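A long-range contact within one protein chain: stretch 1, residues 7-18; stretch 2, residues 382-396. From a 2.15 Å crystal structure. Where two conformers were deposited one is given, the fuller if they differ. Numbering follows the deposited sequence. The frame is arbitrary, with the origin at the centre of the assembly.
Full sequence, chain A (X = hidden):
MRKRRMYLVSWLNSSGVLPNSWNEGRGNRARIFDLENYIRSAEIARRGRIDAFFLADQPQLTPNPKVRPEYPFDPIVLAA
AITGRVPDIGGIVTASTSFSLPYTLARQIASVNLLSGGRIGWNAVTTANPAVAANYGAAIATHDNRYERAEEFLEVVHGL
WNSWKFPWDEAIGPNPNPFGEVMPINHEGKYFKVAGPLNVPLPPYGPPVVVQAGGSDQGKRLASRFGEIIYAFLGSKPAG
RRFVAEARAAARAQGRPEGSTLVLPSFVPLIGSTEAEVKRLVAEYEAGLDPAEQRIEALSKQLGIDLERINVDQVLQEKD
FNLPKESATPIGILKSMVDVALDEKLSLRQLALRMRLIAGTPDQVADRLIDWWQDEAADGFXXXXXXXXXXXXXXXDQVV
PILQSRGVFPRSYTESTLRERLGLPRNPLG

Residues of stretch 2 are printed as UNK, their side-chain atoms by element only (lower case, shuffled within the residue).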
ATOM      1  N   TYR A   7      20.189  15.738   8.254  1.00 18.15           N
ATOM      2  CA  TYR A   7      19.335  14.701   7.668  1.00 21.57           C
ATOM      3  C   TYR A   7      18.858  15.132   6.284  1.00 20.10           C
ATOM      4  O   TYR A   7      18.645  16.317   6.030  1.00 21.80           O
ATOM      5  CB  TYR A   7      18.123  14.393   8.564  1.00 18.57           C
ATOM      6  CG  TYR A   7      18.527  13.958   9.955  1.00 21.94           C
ATOM      7  CD1 TYR A   7      18.862  12.641  10.219  1.00 23.48           C
ATOM      8  CD2 TYR A   7      18.615  14.883  10.995  1.00 22.34           C
ATOM      9  CE1 TYR A   7      19.270  12.251  11.492  1.00 22.98           C
ATOM     10  CE2 TYR A   7      19.021  14.507  12.256  1.00 27.49           C
ATOM     11  CZ  TYR A   7      19.350  13.189  12.495  1.00 25.61           C
ATOM     12  OH  TYR A   7      19.742  12.813  13.750  1.00 29.93           O
ATOM     13  N   LEU A   8      18.695  14.162   5.384  1.00 17.38           N
ATOM     14  CA  LEU A   8      18.262  14.428   4.015  1.00 17.86           C
ATOM     15  C   LEU A   8      17.160  13.466   3.593  1.00 19.15           C
ATOM     16  O   LEU A   8      17.274  12.252   3.794  1.00 18.43           O
ATOM     17  CB  LEU A   8      19.438  14.314   3.036  1.00 22.64           C
ATOM     18  CG  LEU A   8      20.541  15.362   3.138  1.00 23.64           C
ATOM     19  CD1 LEU A   8      21.628  14.997   2.160  1.00 23.01           C
ATOM     20  CD2 LEU A   8      20.004  16.795   2.850  1.00 18.75           C
ATOM     21  N   VAL A   9      16.115  14.005   2.979  1.00 17.60           N
ATOM     22  CA  VAL A   9      15.005  13.218   2.456  1.00 17.11           C
ATOM     23  C   VAL A   9      14.771  13.626   1.009  1.00 21.79           C
ATOM     24  O   VAL A   9      14.859  14.812   0.679  1.00 19.65           O
ATOM     25  CB  VAL A   9      13.727  13.437   3.297  1.00 20.43           C
ATOM     26  CG1 VAL A   9      12.517  12.698   2.644  1.00 18.47           C
ATOM     27  CG2 VAL A   9      13.957  13.007   4.744  1.00 15.07           C
ATOM     28  N   SER A  10      14.459  12.659   0.144  1.00 19.83           N
ATOM     29  CA  SER A  10      14.317  12.926  -1.287  1.00 19.44           C
ATOM     30  C   SER A  10      12.892  12.642  -1.747  1.00 20.04           C
ATOM     31  O   SER A  10      12.418  11.508  -1.626  1.00 18.87           O
ATOM     32  CB  SER A  10      15.291  12.082  -2.116  1.00 18.61           C
ATOM     33  OG  SER A  10      15.148  10.681  -1.835  1.00 23.79           O
ATOM     34  N   TRP A  11      12.216  13.667  -2.266  0.56 22.42           N
ATOM     35  CA  TRP A  11      10.952  13.429  -2.947  0.56 25.88           C
ATOM     36  C   TRP A  11      11.167  12.391  -4.030  0.56 22.56           C
ATOM     37  O   TRP A  11      12.186  12.392  -4.728  0.56 22.19           O
ATOM     38  CB  TRP A  11      10.402  14.687  -3.608  0.56 24.60           C
ATOM     39  CG  TRP A  11       9.913  15.759  -2.747  0.56 25.38           C
ATOM     40  CD1 TRP A  11      10.642  16.511  -1.871  0.56 24.97           C
ATOM     41  CD2 TRP A  11       8.583  16.296  -2.735  0.56 29.55           C
ATOM     42  NE1 TRP A  11       9.840  17.464  -1.288  0.56 27.82           N
ATOM     43  CE2 TRP A  11       8.572  17.355  -1.801  0.56 29.84           C
ATOM     44  CE3 TRP A  11       7.399  15.979  -3.417  0.56 26.84           C
ATOM     45  CZ2 TRP A  11       7.417  18.097  -1.524  0.56 30.81           C
ATOM     46  CZ3 TRP A  11       6.256  16.717  -3.144  0.56 29.79           C
ATOM     47  CH2 TRP A  11       6.272  17.762  -2.203  0.56 31.25           C
ATOM     48  N   LEU A  12      10.182  11.532  -4.208  1.00 23.89           N
ATOM     49  CA  LEU A  12      10.294  10.486  -5.215  1.00 22.26           C
ATOM     50  C   LEU A  12       9.124  10.402  -6.189  1.00 18.91           C
ATOM     51  O   LEU A  12       9.131   9.521  -7.056  1.00 22.32           O
ATOM     52  CB  LEU A  12      10.492   9.116  -4.539  1.00 17.85           C
ATOM     53  CG  LEU A  12      11.694   8.362  -5.137  1.00 28.54           C
ATOM     54  CD1 LEU A  12      13.023   9.125  -4.949  1.00 25.89           C
ATOM     55  CD2 LEU A  12      11.804   6.955  -4.573  1.00 24.34           C
ATOM     56  N   ASN A  13       8.160  11.307  -6.117  1.00 19.05           N
ATOM     57  CA  ASN A  13       6.956  11.183  -6.942  1.00 21.35           C
ATOM     58  C   ASN A  13       7.234  11.271  -8.440  1.00 22.28           C
ATOM     59  O   ASN A  13       7.929  12.178  -8.918  1.00 19.30           O
ATOM     60  CB  ASN A  13       5.958  12.276  -6.572  1.00 23.19           C
ATOM     61  CG  ASN A  13       5.399  12.094  -5.191  1.00 21.64           C
ATOM     62  OD1 ASN A  13       6.061  12.375  -4.222  1.00 23.21           O
ATOM     63  ND2 ASN A  13       4.173  11.629  -5.103  1.00 21.41           N
ATOM     64  N   SER A  14       6.632  10.352  -9.184  1.00 18.73           N
ATOM     65  CA  SER A  14       6.381  10.514 -10.629  1.00 20.43           C
ATOM     66  C   SER A  14       7.692  10.825 -11.348  1.00 19.06           C
ATOM     67  O   SER A  14       8.682  10.101 -11.158  1.00 22.91           O
ATOM     68  CB  SER A  14       5.276  11.556 -10.807  1.00 20.45           C
ATOM     69  OG  SER A  14       4.984  11.731 -12.185  1.00 20.40           O
ATOM     70  N   SER A  15       7.751  11.861 -12.194  1.00 22.99           N
ATOM     71  CA  SER A  15       8.889  12.099 -13.073  1.00 20.47           C
ATOM     72  C   SER A  15       9.775  13.237 -12.597  1.00 19.82           C
ATOM     73  O   SER A  15      10.764  13.555 -13.259  1.00 19.89           O
ATOM     74  CB  SER A  15       8.400  12.393 -14.497  1.00 18.28           C
ATOM     75  OG  SER A  15       7.465  13.457 -14.494  1.00 18.58           O
ATOM     76  N   GLY A  16       9.460  13.836 -11.461  1.00 17.32           N
ATOM     77  CA  GLY A  16      10.094  15.066 -11.030  1.00 23.20           C
ATOM     78  C   GLY A  16       9.053  16.113 -10.686  1.00 25.74           C
ATOM     79  O   GLY A  16       7.879  15.993 -11.027  1.00 22.19           O
ATOM     80  N   VAL A  17       9.529  17.171 -10.004  1.00 23.25           N
ATOM     81  CA  VAL A  17       8.635  18.236  -9.562  1.00 25.07           C
ATOM     82  C   VAL A  17       8.238  19.164 -10.713  1.00 25.07           C
ATOM     83  O   VAL A  17       7.134  19.713 -10.705  1.00 26.03           O
ATOM     84  CB  VAL A  17       9.238  19.040  -8.391  1.00 29.77           C
ATOM     85  CG1 VAL A  17      10.572  19.587  -8.754  1.00 28.72           C
ATOM     86  CG2 VAL A  17       8.316  20.202  -8.029  1.00 29.81           C
ATOM     87  N   LEU A  18       9.083  19.352 -11.723  1.00 23.42           N
ATOM     88  CA  LEU A  18       8.691  20.253 -12.797  1.00 21.92           C
ATOM     89  C   LEU A  18       7.547  19.652 -13.623  1.00 23.29           C
ATOM     90  O   LEU A  18       7.541  18.449 -13.909  1.00 21.36           O
ATOM     91  CB  LEU A  18       9.884  20.594 -13.687  1.00 16.95           C
ATOM     92  CG  LEU A  18      10.996  21.350 -12.955  1.00 24.64           C
ATOM     93  CD1 LEU A  18      12.024  21.872 -13.953  1.00 28.91           C
ATOM     94  CD2 LEU A  18      10.477  22.495 -12.008  1.00 29.41           C
ATOM     95  N   UNK A 382      14.451  18.387   2.745  1.00 16.28           N
ATOM     96  CA  UNK A 382      13.755  17.588   1.743  1.00 18.98           C
ATOM     97  C   UNK A 382      14.170  18.115   0.375  1.00 21.80           C
ATOM     98  O   UNK A 382      13.907  19.277   0.044  1.00 24.72           O
ATOM     99  c   UNK A 382      12.223  17.656   1.909  1.00 23.53           C
ATOM    100  c   UNK A 382      11.776  17.707   3.413  1.00 22.02           C
ATOM    101  c   UNK A 382      11.562  16.493   1.160  1.00 23.87           C
ATOM    102  N   UNK A 383      14.805  17.254  -0.406  1.00 18.26           N
ATOM    103  CA  UNK A 383      15.293  17.560  -1.749  1.00 21.20           C
ATOM    104  C   UNK A 383      14.221  17.166  -2.760  1.00 21.83           C
ATOM    105  O   UNK A 383      13.867  15.985  -2.876  1.00 21.34           O
ATOM    106  c   UNK A 383      17.150  17.090  -3.426  1.00 22.38           C
ATOM    107  c   UNK A 383      17.632  17.084  -0.938  1.00 21.84           C
ATOM    108  c   UNK A 383      18.439  15.822  -0.571  1.00 29.78           C
ATOM    109  c   UNK A 383      16.600  16.798  -2.025  1.00 19.77           C
ATOM    110  N   UNK A 384      13.711  18.143  -3.490  1.00 21.59           N
ATOM    111  CA  UNK A 384      12.614  17.957  -4.435  1.00 15.49           C
ATOM    112  C   UNK A 384      13.217  18.083  -5.836  1.00 22.23           C
ATOM    113  O   UNK A 384      13.253  19.168  -6.414  1.00 22.64           O
ATOM    114  n   UNK A 384       9.236  19.606  -4.641  1.00 33.22           N
ATOM    115  c   UNK A 384      11.539  19.002  -4.163  1.00 22.83           C
ATOM    116  c   UNK A 384      10.194  18.674  -4.789  1.00 37.04           C
ATOM    117  o   UNK A 384       9.998  17.604  -5.380  1.00 30.66           O
ATOM    118  N   UNK A 385      13.678  16.969  -6.385  1.00 20.14           N
ATOM    119  CA  UNK A 385      14.453  17.024  -7.628  1.00 20.65           C
ATOM    120  C   UNK A 385      13.574  17.474  -8.787  1.00 21.87           C
ATOM    121  O   UNK A 385      12.455  16.963  -8.949  1.00 23.48           O
ATOM    122  c   UNK A 385      15.091  15.671  -7.929  1.00 19.35           C
ATOM    123  N   UNK A 386      14.033  18.426  -9.611  1.00 22.00           N
ATOM    124  CA  UNK A 386      13.203  18.877 -10.743  1.00 26.63           C
ATOM    125  C   UNK A 386      12.967  17.795 -11.778  1.00 24.18           C
ATOM    126  O   UNK A 386      11.924  17.802 -12.441  1.00 24.81           O
ATOM    127  c   UNK A 386      15.411  19.831 -10.887  1.00 23.59           C
ATOM    128  c   UNK A 386      14.007  20.051 -11.331  1.00 26.26           C
ATOM    129  c   UNK A 386      15.310  19.158  -9.528  1.00 24.63           C
ATOM    130  N   UNK A 387      13.911  16.881 -11.949  1.00 25.83           N
ATOM    131  CA  UNK A 387      13.776  15.753 -12.864  1.00 21.06           C
ATOM    132  C   UNK A 387      14.260  14.502 -12.148  1.00 23.60           C
ATOM    133  O   UNK A 387      15.357  14.509 -11.579  1.00 21.47           O
ATOM    134  c   UNK A 387      15.482  15.105 -16.347  1.00 27.01           C
ATOM    135  c   UNK A 387      13.177  14.396 -15.544  1.00 22.68           C
ATOM    136  c   UNK A 387      14.596  15.968 -14.147  1.00 23.61           C
ATOM    137  c   UNK A 387      14.606  14.785 -15.122  1.00 27.05           C
ATOM    138  N   UNK A 388      13.438  13.446 -12.167  1.00 20.40           N
ATOM    139  CA  UNK A 388      13.827  12.131 -11.632  1.00 27.14           C
ATOM    140  C   UNK A 388      14.035  11.132 -12.768  1.00 26.60           C
ATOM    141  O   UNK A 388      13.266  11.114 -13.728  1.00 22.53           O
ATOM    142  c   UNK A 388      14.027  12.089  -8.588  1.00 22.06           C
ATOM    143  c   UNK A 388      11.529  12.127  -8.450  1.00 19.69           C
ATOM    144  c   UNK A 388      12.764  11.607 -10.642  1.00 22.68           C
ATOM    145  c   UNK A 388      12.742  12.416  -9.333  1.00 22.55           C
ATOM    146  N   UNK A 389      15.078  10.288 -12.665  1.00 23.40           N
ATOM    147  CA  UNK A 389      16.085  10.274 -11.600  1.00 27.02           C
ATOM    148  C   UNK A 389      17.233  11.265 -11.789  1.00 27.41           C
ATOM    149  O   UNK A 389      18.009  11.454 -10.840  1.00 25.18           O
ATOM    150  c   UNK A 389      16.623   8.836 -11.654  1.00 28.33           C
ATOM    151  c   UNK A 389      16.412   8.411 -13.034  1.00 36.96           C
ATOM    152  c   UNK A 389      15.108   9.045 -13.457  1.00 26.26           C
ATOM    153  N   UNK A 390      17.314  11.883 -12.979  1.00 24.43           N
ATOM    154  CA  UNK A 390      18.542  12.549 -13.420  1.00 26.03           C
ATOM    155  C   UNK A 390      19.044  13.563 -12.400  1.00 20.49           C
ATOM    156  O   UNK A 390      20.237  13.583 -12.082  1.00 24.80           O
ATOM    157  c   UNK A 390      18.029  12.230 -15.930  1.00 32.36           C
ATOM    158  o   UNK A 390      17.356  11.211 -15.669  1.00 32.81           O
ATOM    159  o   UNK A 390      18.437  12.463 -17.097  1.00 31.32           O
ATOM    160  c   UNK A 390      18.338  13.233 -14.787  1.00 25.72           C
ATOM    161  N   UNK A 391      18.156  14.435 -11.890  1.00 19.09           N
ATOM    162  CA  UNK A 391      18.623  15.506 -11.001  1.00 19.97           C
ATOM    163  C   UNK A 391      18.931  14.990  -9.609  1.00 22.28           C
ATOM    164  O   UNK A 391      19.798  15.542  -8.923  1.00 21.81           O
ATOM    165  c   UNK A 391      17.614  16.648 -10.905  1.00 18.38           C
ATOM    166  N   UNK A 392      18.266  13.925  -9.170  1.00 19.77           N
ATOM    167  CA  UNK A 392      18.681  13.347  -7.904  1.00 22.09           C
ATOM    168  C   UNK A 392      20.038  12.686  -8.053  1.00 18.04           C
ATOM    169  O   UNK A 392      20.844  12.705  -7.123  1.00 19.79           O
ATOM    170  c   UNK A 392      17.904  12.855  -4.983  1.00 16.16           C
ATOM    171  c   UNK A 392      17.635  12.360  -7.393  1.00 17.57           C
ATOM    172  c   UNK A 392      17.835  11.737  -6.019  1.00 16.72           C
ATOM    173  c   UNK A 392      16.650  10.802  -5.765  1.00 22.14           C
ATOM    174  N   UNK A 393      20.311  12.103  -9.215  1.00 22.47           N
ATOM    175  CA  UNK A 393      21.627  11.515  -9.455  1.00 23.87           C
ATOM    176  C   UNK A 393      22.729  12.577  -9.349  1.00 23.84           C
ATOM    177  O   UNK A 393      23.777  12.352  -8.721  1.00 17.78           O
ATOM    178  c   UNK A 393      22.831   9.982 -11.195  1.00 31.49           C
ATOM    179  c   UNK A 393      22.590   9.091 -12.434  1.00 41.26           C
ATOM    180  o   UNK A 393      23.571   8.467 -12.905  1.00 52.89           O
ATOM    181  o   UNK A 393      21.436   9.014 -12.943  1.00 36.71           O
ATOM    182  c   UNK A 393      21.608  10.823 -10.827  1.00 22.24           C
ATOM    183  N   UNK A 394      22.488  13.759  -9.918  1.00 23.81           N
ATOM    184  CA  UNK A 394      23.422  14.879  -9.775  1.00 17.80           C
ATOM    185  C   UNK A 394      23.591  15.257  -8.309  1.00 18.76           C
ATOM    186  O   UNK A 394      24.710  15.483  -7.835  1.00 21.47           O
ATOM    187  c   UNK A 394      24.198  15.345 -12.680  1.00 34.25           C
ATOM    188  c   UNK A 394      23.852  17.306 -10.402  1.00 21.93           C
ATOM    189  c   UNK A 394      22.865  15.730 -12.084  1.00 27.09           C
ATOM    190  c   UNK A 394      22.936  16.086 -10.602  1.00 21.31           C
ATOM    191  N   UNK A 395      22.479  15.424  -7.583  1.00 19.26           N
ATOM    192  CA  UNK A 395      22.594  15.778  -6.174  1.00 20.21           C
ATOM    193  C   UNK A 395      23.413  14.730  -5.412  1.00 18.81           C
ATOM    194  O   UNK A 395      24.371  15.062  -4.702  1.00 21.86           O
ATOM    195  c   UNK A 395      21.249  16.519  -4.171  1.00 22.17           C
ATOM    196  c   UNK A 395      21.401  17.567  -1.607  1.00 17.33           C
ATOM    197  c   UNK A 395      21.124  17.887  -3.969  1.00 20.24           C
ATOM    198  c   UNK A 395      21.474  15.696  -3.078  1.00 18.59           C
ATOM    199  c   UNK A 395      21.205  15.947  -5.552  1.00 20.78           C
ATOM    200  c   UNK A 395      21.550  16.210  -1.799  1.00 19.05           C
ATOM    201  c   UNK A 395      21.184  18.413  -2.707  1.00 21.33           C
ATOM    202  N   UNK A 396      23.086  13.452  -5.589  1.00 20.47           N
ATOM    203  CA  UNK A 396      23.788  12.394  -4.859  1.00 17.21           C
ATOM    204  C   UNK A 396      25.251  12.273  -5.303  1.00 20.93           C
ATOM    205  O   UNK A 396      26.138  11.963  -4.497  1.00 18.53           O
ATOM    206  c   UNK A 396      21.777  11.004  -4.173  1.00 21.14           C
ATOM    207  c   UNK A 396      23.985   9.883  -4.707  1.00 21.41           C
ATOM    208  c   UNK A 396      23.044  11.053  -5.032  1.00 21.45           C
TER
HETATM  209  O   HOH W   1      14.013  14.390  -5.187  1.00 18.77           O

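Position 382 carries three carbons, one bearing the other two. It pairs in parallel register with Val9, their side chains on the same face of the sheet, and one methyl lies 3.1 Å from Trp11 NE1. This is Val382; its CG1 is the methyl at the indole and also lies 4.2 Å from Val9 CG1.

Position 383 has four carbons, forked at the first with one arm two carbons long. It shares the other face with Ser10, and the tip of its long arm is 3.9 Å from Leu8 CD2. It is Ile383. Its backbone binds both flanks of Ser10: Ile383 N donates to Val9 O (2.7 Å), and Trp11 N donates to Ile383 O (2.9 Å).

At 384 two carbons end in one oxygen and one nitrogen, a carboxamide. CB sits 3.7 Å from the centroid of the five-membered ring of Trp11, over its face, and the oxygen is 3.2 Å from Trp11 CG. This is Asn384, whose OD1 also reaches within 3.4 Å of Val17 CB.

The single carbon at 385, CB, comes no nearer to stretch 1 than 5.4 Å, from Trp11 O: Ala385. Val17 N donates to Ala385 O at 3.1 Å.

Position 386 has three carbons closing a ring onto the backbone N, and its CB packs 3.7 Å from Leu18 CG: Pro386. Its O accepts a weak hydrogen bond from Leu18 N (3.3 Å).

Positions 387 and 388 each have four carbons forked at the second. The first points away from stretch 1, yet one methyl returns to 3.4 Å from Ser15 O: Leu387. The second points toward it, with a methyl 3.6 Å from Asn13 O: Leu388, whose N donates to Ser15 O (2.9 Å).

Position 389, three carbons closing a ring onto the backbone N without contact to stretch 1, is Pro389, preceded by a cis peptide. Positions 390 (two carbons, two oxygens) and 391 (one carbon) are Asp390 and Ala391, beyond contact.

Position 392, four carbons forked at the second, approaches Ser10 and Leu12: Leu392, CD2 4.1 Å from Leu12 CD1. Positions 393 (three carbons, two oxygens) and 394 (four carbons forked at the first) are Glu393 and Ile394, out of reach. Position 395, one carbon and a six-carbon ring, meets Leu8 CD1 with its edge: Phe395. Position 396, a three-carbon fork, is Val396.

The contact begins as parallel strand pairing and continues through backbone bonds beside the Asn13–Gly16 type II' turn. A CB on Gly16 would lie 2.4 Å from Pro386 O, leaving no room for one.

Stretch 2 (382-396) VINAPLLPDALEIFV
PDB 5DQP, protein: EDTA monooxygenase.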